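Local coordinates for protein glutathione S-transferase (Sulfitobacter, PDB 4GF0) that binds glutathione and, as a glutathione S-transferase homologue, probably joins its thiol to electrophilic substrates, at residues A[11-16]-A[166-171]; A[96-101]-A[160-165]; A[151-156]-A[191-196]. All coordinates share one frame; numbering follows the deposited sequence.

Interaction 1: residues A[11-16]-A[166-171]; sequences GTISVA and LFVVCN. With GSH (glutathione), chain D.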
# COMPACT_ATOMS: atom_id res chain seq x y z
N GLY A 11 11.74 -8.15 -12.76
CA GLY A 11 10.81 -7.27 -13.43
C GLY A 11 9.57 -6.94 -12.62
O GLY A 11 8.69 -6.22 -13.10
N THR A 12 9.48 -7.46 -11.40
CA THR A 12 8.31 -7.20 -10.56
C THR A 12 8.62 -6.19 -9.46
O THR A 12 9.78 -5.77 -9.28
CB THR A 12 7.74 -8.49 -9.92
OG1 THR A 12 8.67 -9.02 -8.97
CG2 THR A 12 7.45 -9.54 -10.99
N ILE A 13 7.58 -5.83 -8.71
CA ILE A 13 7.71 -4.83 -7.66
C ILE A 13 8.64 -5.27 -6.53
O ILE A 13 9.18 -4.43 -5.80
CB ILE A 13 6.32 -4.43 -7.10
CG1 ILE A 13 6.39 -3.07 -6.39
CG2 ILE A 13 5.75 -5.53 -6.20
CD1 ILE A 13 6.88 -1.95 -7.31
N SER A 14 8.84 -6.58 -6.38
CA SER A 14 9.76 -7.12 -5.38
C SER A 14 11.16 -6.54 -5.55
O SER A 14 11.93 -6.49 -4.58
CB SER A 14 9.84 -8.65 -5.47
OG SER A 14 10.16 -9.08 -6.79
N VAL A 15 11.51 -6.13 -6.76
CA VAL A 15 12.84 -5.61 -7.02
C VAL A 15 13.09 -4.30 -6.26
O VAL A 15 14.23 -3.97 -5.93
CB VAL A 15 13.12 -5.45 -8.54
CG1 VAL A 15 14.52 -4.95 -8.80
CG2 VAL A 15 12.91 -6.79 -9.25
N ALA A 16 12.01 -3.56 -5.96
CA ALA A 16 12.14 -2.33 -5.18
C ALA A 16 12.75 -2.63 -3.81
O ALA A 16 13.55 -1.85 -3.29
CB ALA A 16 10.79 -1.63 -5.02
N LEU A 166 9.22 3.90 -6.85
CA LEU A 166 8.81 4.62 -8.06
C LEU A 166 9.58 4.12 -9.27
O LEU A 166 9.02 3.99 -10.35
CB LEU A 166 9.02 6.13 -7.90
CG LEU A 166 8.60 6.97 -9.10
CD1 LEU A 166 7.10 6.85 -9.34
CD2 LEU A 166 9.01 8.42 -8.86
N PHE A 167 10.86 3.84 -9.08
CA PHE A 167 11.69 3.36 -10.19
C PHE A 167 11.14 2.07 -10.81
O PHE A 167 11.01 1.96 -12.03
CB PHE A 167 13.11 3.14 -9.70
CG PHE A 167 14.02 2.57 -10.75
CD1 PHE A 167 14.39 3.33 -11.85
CD2 PHE A 167 14.50 1.28 -10.64
CE1 PHE A 167 15.24 2.81 -12.83
CE2 PHE A 167 15.34 0.75 -11.61
CZ PHE A 167 15.71 1.52 -12.70
N VAL A 168 10.85 1.09 -9.97
CA VAL A 168 10.37 -0.18 -10.49
C VAL A 168 9.02 -0.03 -11.19
O VAL A 168 8.78 -0.64 -12.23
CB VAL A 168 10.34 -1.28 -9.40
CG1 VAL A 168 9.69 -2.54 -9.95
CG2 VAL A 168 11.77 -1.58 -8.94
N VAL A 169 8.15 0.82 -10.65
CA VAL A 169 6.87 1.06 -11.29
C VAL A 169 7.04 1.79 -12.63
O VAL A 169 6.43 1.41 -13.63
CB VAL A 169 5.90 1.85 -10.38
CG1 VAL A 169 4.59 2.16 -11.13
CG2 VAL A 169 5.61 1.05 -9.10
N CYS A 170 7.88 2.82 -12.66
CA CYS A 170 8.06 3.56 -13.92
C CYS A 170 8.76 2.72 -14.98
O CYS A 170 8.64 2.97 -16.18
CB CYS A 170 8.83 4.86 -13.67
SG CYS A 170 7.86 6.09 -12.81
N ASN A 171 9.47 1.70 -14.53
CA ASN A 171 10.12 0.77 -15.44
C ASN A 171 9.09 -0.04 -16.26
O ASN A 171 9.44 -0.64 -17.27
CB ASN A 171 11.06 -0.15 -14.67
CG ASN A 171 12.16 -0.69 -15.53
OD1 ASN A 171 12.95 0.07 -16.11
ND2 ASN A 171 12.24 -2.01 -15.62
N1 GSH D . 0.33 -5.12 -2.81
CA1 GSH D . 1.41 -6.02 -3.12
C1 GSH D . 2.72 -5.39 -2.79
O11 GSH D . 3.67 -6.09 -2.35
O12 GSH D . 2.89 -4.15 -2.98
CB1 GSH D . 1.40 -6.35 -4.60
CG1 GSH D . 2.21 -7.63 -4.78
CD1 GSH D . 2.02 -8.15 -6.21
OE1 GSH D . 0.90 -8.16 -6.73
N2 GSH D . 3.18 -8.63 -6.95
CA2 GSH D . 3.02 -9.13 -8.29
C2 GSH D . 2.76 -10.61 -8.19
O2 GSH D . 3.22 -11.27 -7.27
CB2 GSH D . 4.25 -8.90 -9.11
SG2 GSH D . 4.47 -7.15 -9.37
N3 GSH D . 1.93 -11.29 -9.18
CA3 GSH D . 1.72 -12.73 -9.04
C3 GSH D . 0.30 -13.12 -9.38
O31 GSH D . -0.61 -12.24 -9.41
O32 GSH D . 0.01 -14.33 -9.63
O HOH W 1 9.97 -3.03 -13.28

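Interaction 2: residues A[96-101]-A[160-165]; sequences RSAMYY and SLADPY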
# COMPACT_ATOMS: atom_id res chain seq x y z
N ARG A 96 5.89 8.70 2.08
CA ARG A 96 4.90 7.62 2.21
C ARG A 96 3.67 7.84 1.35
O ARG A 96 3.03 6.88 0.93
CB ARG A 96 4.52 7.36 3.68
CG ARG A 96 5.65 6.68 4.45
CD ARG A 96 5.20 6.12 5.78
NE ARG A 96 6.37 5.65 6.51
CZ ARG A 96 7.03 6.38 7.42
NH1 ARG A 96 6.60 7.60 7.73
NH2 ARG A 96 8.11 5.88 8.00
N SER A 97 3.33 9.10 1.08
CA SER A 97 2.21 9.39 0.20
C SER A 97 2.52 8.83 -1.16
O SER A 97 1.66 8.24 -1.81
CB SER A 97 1.98 10.90 0.09
OG SER A 97 0.97 11.17 -0.87
N ALA A 98 3.76 9.02 -1.61
CA ALA A 98 4.17 8.50 -2.91
C ALA A 98 4.07 6.98 -2.90
O ALA A 98 3.58 6.38 -3.86
CB ALA A 98 5.60 8.93 -3.23
N MET A 99 4.51 6.37 -1.81
CA MET A 99 4.49 4.91 -1.70
C MET A 99 3.07 4.34 -1.71
O MET A 99 2.79 3.38 -2.42
CB MET A 99 5.28 4.43 -0.48
CG MET A 99 6.76 4.83 -0.54
SD MET A 99 7.56 4.79 1.08
CE MET A 99 7.52 3.04 1.43
N TYR A 100 2.18 4.93 -0.94
CA TYR A 100 0.80 4.45 -0.93
C TYR A 100 0.10 4.71 -2.25
O TYR A 100 -0.74 3.92 -2.65
CB TYR A 100 0.00 5.03 0.24
CG TYR A 100 0.21 4.27 1.53
CD1 TYR A 100 -0.58 3.17 1.83
CD2 TYR A 100 1.18 4.64 2.44
CE1 TYR A 100 -0.41 2.46 3.01
CE2 TYR A 100 1.38 3.94 3.62
CZ TYR A 100 0.57 2.85 3.90
OH TYR A 100 0.74 2.17 5.07
N TYR A 101 0.43 5.82 -2.91
CA TYR A 101 -0.12 6.08 -4.24
C TYR A 101 0.28 4.97 -5.21
O TYR A 101 -0.53 4.47 -5.99
CB TYR A 101 0.35 7.43 -4.80
CG TYR A 101 -0.15 7.68 -6.20
CD1 TYR A 101 -1.45 8.12 -6.42
CD2 TYR A 101 0.66 7.44 -7.30
CE1 TYR A 101 -1.92 8.33 -7.69
CE2 TYR A 101 0.19 7.66 -8.59
CZ TYR A 101 -1.10 8.10 -8.77
OH TYR A 101 -1.59 8.31 -10.04
N SER A 160 15.13 8.50 -1.08
CA SER A 160 14.35 7.93 0.01
C SER A 160 13.71 6.63 -0.42
O SER A 160 13.86 6.21 -1.57
CB SER A 160 13.24 8.91 0.44
OG SER A 160 12.22 8.99 -0.54
N LEU A 161 12.98 5.99 0.49
CA LEU A 161 12.25 4.77 0.14
C LEU A 161 11.30 4.91 -1.03
O LEU A 161 10.99 3.92 -1.69
CB LEU A 161 11.43 4.26 1.33
CG LEU A 161 12.19 3.83 2.58
CD1 LEU A 161 11.13 3.38 3.58
CD2 LEU A 161 13.18 2.70 2.26
N ALA A 162 10.81 6.12 -1.30
CA ALA A 162 9.86 6.28 -2.39
C ALA A 162 10.52 6.02 -3.73
O ALA A 162 9.86 5.62 -4.69
CB ALA A 162 9.22 7.67 -2.36
N ASP A 163 11.83 6.23 -3.80
CA ASP A 163 12.55 6.15 -5.07
C ASP A 163 12.70 4.74 -5.67
O ASP A 163 12.40 4.56 -6.85
CB ASP A 163 13.88 6.90 -4.97
CG ASP A 163 13.68 8.38 -4.67
OD1 ASP A 163 12.96 9.03 -5.47
OD2 ASP A 163 14.19 8.86 -3.63
N PRO A 164 13.13 3.75 -4.87
CA PRO A 164 13.15 2.40 -5.47
C PRO A 164 11.76 1.95 -5.89
O PRO A 164 11.61 1.31 -6.93
CB PRO A 164 13.60 1.52 -4.30
CG PRO A 164 14.42 2.42 -3.46
CD PRO A 164 13.75 3.75 -3.53
N TYR A 165 10.77 2.28 -5.08
CA TYR A 165 9.38 1.96 -5.37
C TYR A 165 8.97 2.61 -6.70
O TYR A 165 8.45 1.92 -7.59
CB TYR A 165 8.48 2.44 -4.22
CG TYR A 165 7.22 1.65 -4.00
CD1 TYR A 165 6.61 0.96 -5.05
CD2 TYR A 165 6.61 1.62 -2.76
CE1 TYR A 165 5.42 0.23 -4.84
CE2 TYR A 165 5.45 0.90 -2.54
CZ TYR A 165 4.86 0.21 -3.58
OH TYR A 165 3.70 -0.48 -3.32

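Interaction 3: residues A[151-156]-A[191-196]; sequences GPYVLG and QQMTAR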
# COMPACT_ATOMS: atom_id res chain seq x y z
N GLY A 151 12.14 16.17 -7.84
CA GLY A 151 13.28 16.19 -8.74
C GLY A 151 14.58 16.57 -8.05
O GLY A 151 14.61 17.55 -7.31
N PRO A 152 15.66 15.80 -8.30
CA PRO A 152 15.70 14.63 -9.18
C PRO A 152 14.99 13.41 -8.62
O PRO A 152 14.52 12.58 -9.40
CB PRO A 152 17.20 14.34 -9.31
CG PRO A 152 17.81 14.94 -8.08
CD PRO A 152 17.00 16.18 -7.82
N TYR A 153 14.88 13.33 -7.29
CA TYR A 153 14.22 12.19 -6.65
C TYR A 153 12.87 12.63 -6.12
O TYR A 153 12.52 13.80 -6.23
CB TYR A 153 15.08 11.66 -5.50
CG TYR A 153 16.40 11.11 -5.97
CD1 TYR A 153 16.47 9.97 -6.77
CD2 TYR A 153 17.59 11.75 -5.65
CE1 TYR A 153 17.69 9.48 -7.22
CE2 TYR A 153 18.81 11.26 -6.09
CZ TYR A 153 18.86 10.12 -6.87
OH TYR A 153 20.08 9.66 -7.31
N VAL A 154 12.12 11.71 -5.53
CA VAL A 154 10.78 12.07 -5.04
C VAL A 154 10.80 13.28 -4.09
O VAL A 154 10.03 14.21 -4.26
CB VAL A 154 10.09 10.87 -4.38
CG1 VAL A 154 8.81 11.32 -3.66
CG2 VAL A 154 9.79 9.82 -5.42
N LEU A 155 11.69 13.26 -3.11
CA LEU A 155 11.74 14.35 -2.14
C LEU A 155 12.61 15.52 -2.58
O LEU A 155 12.80 16.47 -1.83
CB LEU A 155 12.26 13.84 -0.81
CG LEU A 155 11.32 12.82 -0.16
CD1 LEU A 155 11.97 12.28 1.08
CD2 LEU A 155 9.98 13.45 0.17
N GLY A 156 13.15 15.44 -3.80
CA GLY A 156 14.02 16.48 -4.30
C GLY A 156 15.46 16.01 -4.32
O GLY A 156 15.78 14.98 -4.93
N GLN A 191 17.20 8.23 -15.07
CA GLN A 191 18.64 8.30 -15.35
C GLN A 191 19.49 8.32 -14.08
O GLN A 191 20.57 7.72 -14.05
CB GLN A 191 18.97 9.51 -16.20
CG GLN A 191 18.40 9.39 -17.60
CD GLN A 191 18.43 10.69 -18.33
OE1 GLN A 191 18.69 11.74 -17.73
NE2 GLN A 191 18.16 10.65 -19.63
N GLN A 192 19.02 9.01 -13.05
CA GLN A 192 19.74 9.03 -11.78
C GLN A 192 19.70 7.65 -11.14
O GLN A 192 20.71 7.17 -10.64
CB GLN A 192 19.16 10.07 -10.82
CG GLN A 192 19.30 11.51 -11.30
CD GLN A 192 20.75 11.92 -11.48
OE1 GLN A 192 21.63 11.48 -10.72
NE2 GLN A 192 21.01 12.75 -12.48
N MET A 193 18.53 7.02 -11.16
CA MET A 193 18.36 5.71 -10.55
C MET A 193 19.23 4.66 -11.23
O MET A 193 19.90 3.86 -10.56
CB MET A 193 16.88 5.29 -10.60
CG MET A 193 15.97 6.09 -9.66
SD MET A 193 16.42 5.90 -7.92
CE MET A 193 16.01 4.18 -7.62
N THR A 194 19.22 4.67 -12.56
CA THR A 194 19.99 3.72 -13.36
C THR A 194 21.49 3.79 -13.04
O THR A 194 22.20 2.78 -13.11
CB THR A 194 19.74 3.95 -14.87
OG1 THR A 194 18.36 3.65 -15.17
CG2 THR A 194 20.64 3.08 -15.73
N ALA A 195 21.94 4.97 -12.63
CA ALA A 195 23.36 5.21 -12.35
C ALA A 195 23.76 4.85 -10.92
O ALA A 195 24.94 4.87 -10.59
CB ALA A 195 23.70 6.67 -12.64
N ARG A 196 22.78 4.54 -10.08
CA ARG A 196 23.07 4.24 -8.67
C ARG A 196 23.64 2.84 -8.49
O ARG A 196 23.30 1.91 -9.23
CB ARG A 196 21.81 4.40 -7.79
CG ARG A 196 21.36 5.85 -7.61
CD ARG A 196 20.18 5.95 -6.62
NE ARG A 196 20.59 5.83 -5.22
CZ ARG A 196 20.94 6.85 -4.44
NH1 ARG A 196 20.96 8.09 -4.91
NH2 ARG A 196 21.29 6.62 -3.17

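Interaction 1: residues A[11-16]-A[166-171]
Part of the interface between the thioredoxin-like domain and the helical domain of the glutathione transferase fold is formed where Val168 packs on residues 12 to 16. Both methyls of Val168 are used. Val168 CG1, anti to the backbone N (chi1 173°), sits against backbone: it is 3.3 Å from Thr12 O. That carbonyl also accepts the N-H of Val15. Val168 CG2 lies 3.6 Å from Ala16 N, with Val15 CB and Ala16 CB close by. Ile13 comes in from the active-site side. Ile13 CD1 meets Val168 CG1 at 3.9 Å and Val169 CG2 at 3.7 Å. The Ile13 and Val169 side chains run side by side, pointing the same way. No direct hydrogen bond joins the segments. A water donates to Val168 O at 2.9 Å and reaches Gly11 O and Asn171 ND2 only weakly. Residues 12 and 13 also serve the ligand: the glutathione sulfur SG2 is 3.4 Å from Ile13 N and 3.6 Å from Thr12 CB. Ser14 OG donates to Thr12 OG1, which is also bonded to Thr9 O. The contact lies at the start of helix 14-23, just after strand 4-8. Helix 162-170 brings Val168 to it, with helix 89-111 touching Ile13 and Val169, and helix 184-194 touching Phe167.

Interaction 2: residues A[96-101]-A[160-165]
Met99 and Ala98 of helix 89-111 pack on Ala162, Leu161 and Tyr165 at the start of helix 162-170. The tight part is where small residues let the helices come close. Ala98 CB meets Ala162 CB at 3.9 Å, and the CA atoms of Met99 and Ala162 are 5.6 Å apart. Met99 packs beside this pair. Met99 CG, anti to the carbonyl carbon (chi1 -62°), lies 3.9 Å from Ala162 CA. Met99 SD then touches Leu161 CB at 3.9 Å. Met99 CB meets Tyr165 CD2 at 3.9 Å, the two side chains crossing obliquely. Tyr165 CE2 passes 3.6 Å from Met99 O. Tyr165 also touches the bound glutathione. The looser side is the far flank of the 96-101 helix. Partly exposed Ser97 and the ring of Tyr100 face the second subunit, where Tyr100 stacks on Tyr100 of that chain. At the other margin, Ser160 and Asp163 form a capping box: Ser160 N donates to the anti lone pair of Asp163 OD2 at 2.7 Å, and Ala162 N donates to Ser160 OG. Such a Ser-Xaa-Xaa-Asp box is a known signature of this helix in glutathione transferases. No hydrogen bond crosses between the segments, so the contact rests on apolar fit, while the capping box supplies hydrogen bonds at the helix start and Asp163 OD1 also binds Val154 N.

Interaction 3: residues A[151-156]-A[191-196]
Tyr153 reaches from its loop across to the end of helix 184-194, and Gln192, Met193 and Arg196 meet its outer end from different directions. Its CG is set beside the backbone N, anti to the carbonyl carbon (chi1 -63°), and from there the ring carries OH to the helix end. The Arg196 guanidinium stands nearly upright to the ring, the two planes 85° apart. Arg196 NH1 donates to Tyr153 OH at 3.0 Å, with an N-H...O angle of 147°. The hydroxyl lies at the guanidinium edge, almost in its plane. Met193 takes the rim of the ring: Met193 SD is 3.9 Å from Tyr153 CE1 and 5.1 Å from the ring centroid, an edge-on Met-aromatic contact. Gln192 crosses the tyrosine at about a right angle, and Gln192 CB lies 3.7 Å from Tyr153 OH. Beside it, Gln192 CG touches Pro152 CB at 4.0 Å. The tyrosine sits in a tight loop. Pro152 follows a cis peptide, and a type I turn runs from Tyr153 to Gly156. Tyr153 O accepts from both Gly151 N and Gly156 N. An alanine in place of Tyr153 would probably leave Arg196 NH1 without its hydroxyl acceptor and open a gap beside Met193 SD and Gln192 CB. Arg196 also makes a salt bridge to Glu23 and a cation-pi contact with Phe159. Phe159 meets the Tyr153 ring edge-to-face. A Met-aromatic contact and an arginine-tyrosine hydrogen bond thus join the loop after helix 123-148 to the junction of helices 184-194 and 197-204 in the helical domain of the glutathione transferase fold.

In the fold
From the N terminus, the chain enters helix 14-23 through residues 11-16, the first half of interaction 1. The loop this contact closes is the longest of the three and ends at 166-171, tying the thioredoxin-like domain to the helical domain. Interaction 2 is nested within it, bringing helix 89-111 to the start of helix 162-170. Interaction 3 crosses both: segment 151-156 lies inside their loops, while 191-196 comes after them. Helix 162-170 is common to interactions 1 and 2, and it also touches both segments of interaction 3. Asp163 OD1 probably bonds Val154 N, and Phe167 packs on Met193. Ile13 also meets Tyr165 near the bound glutathione.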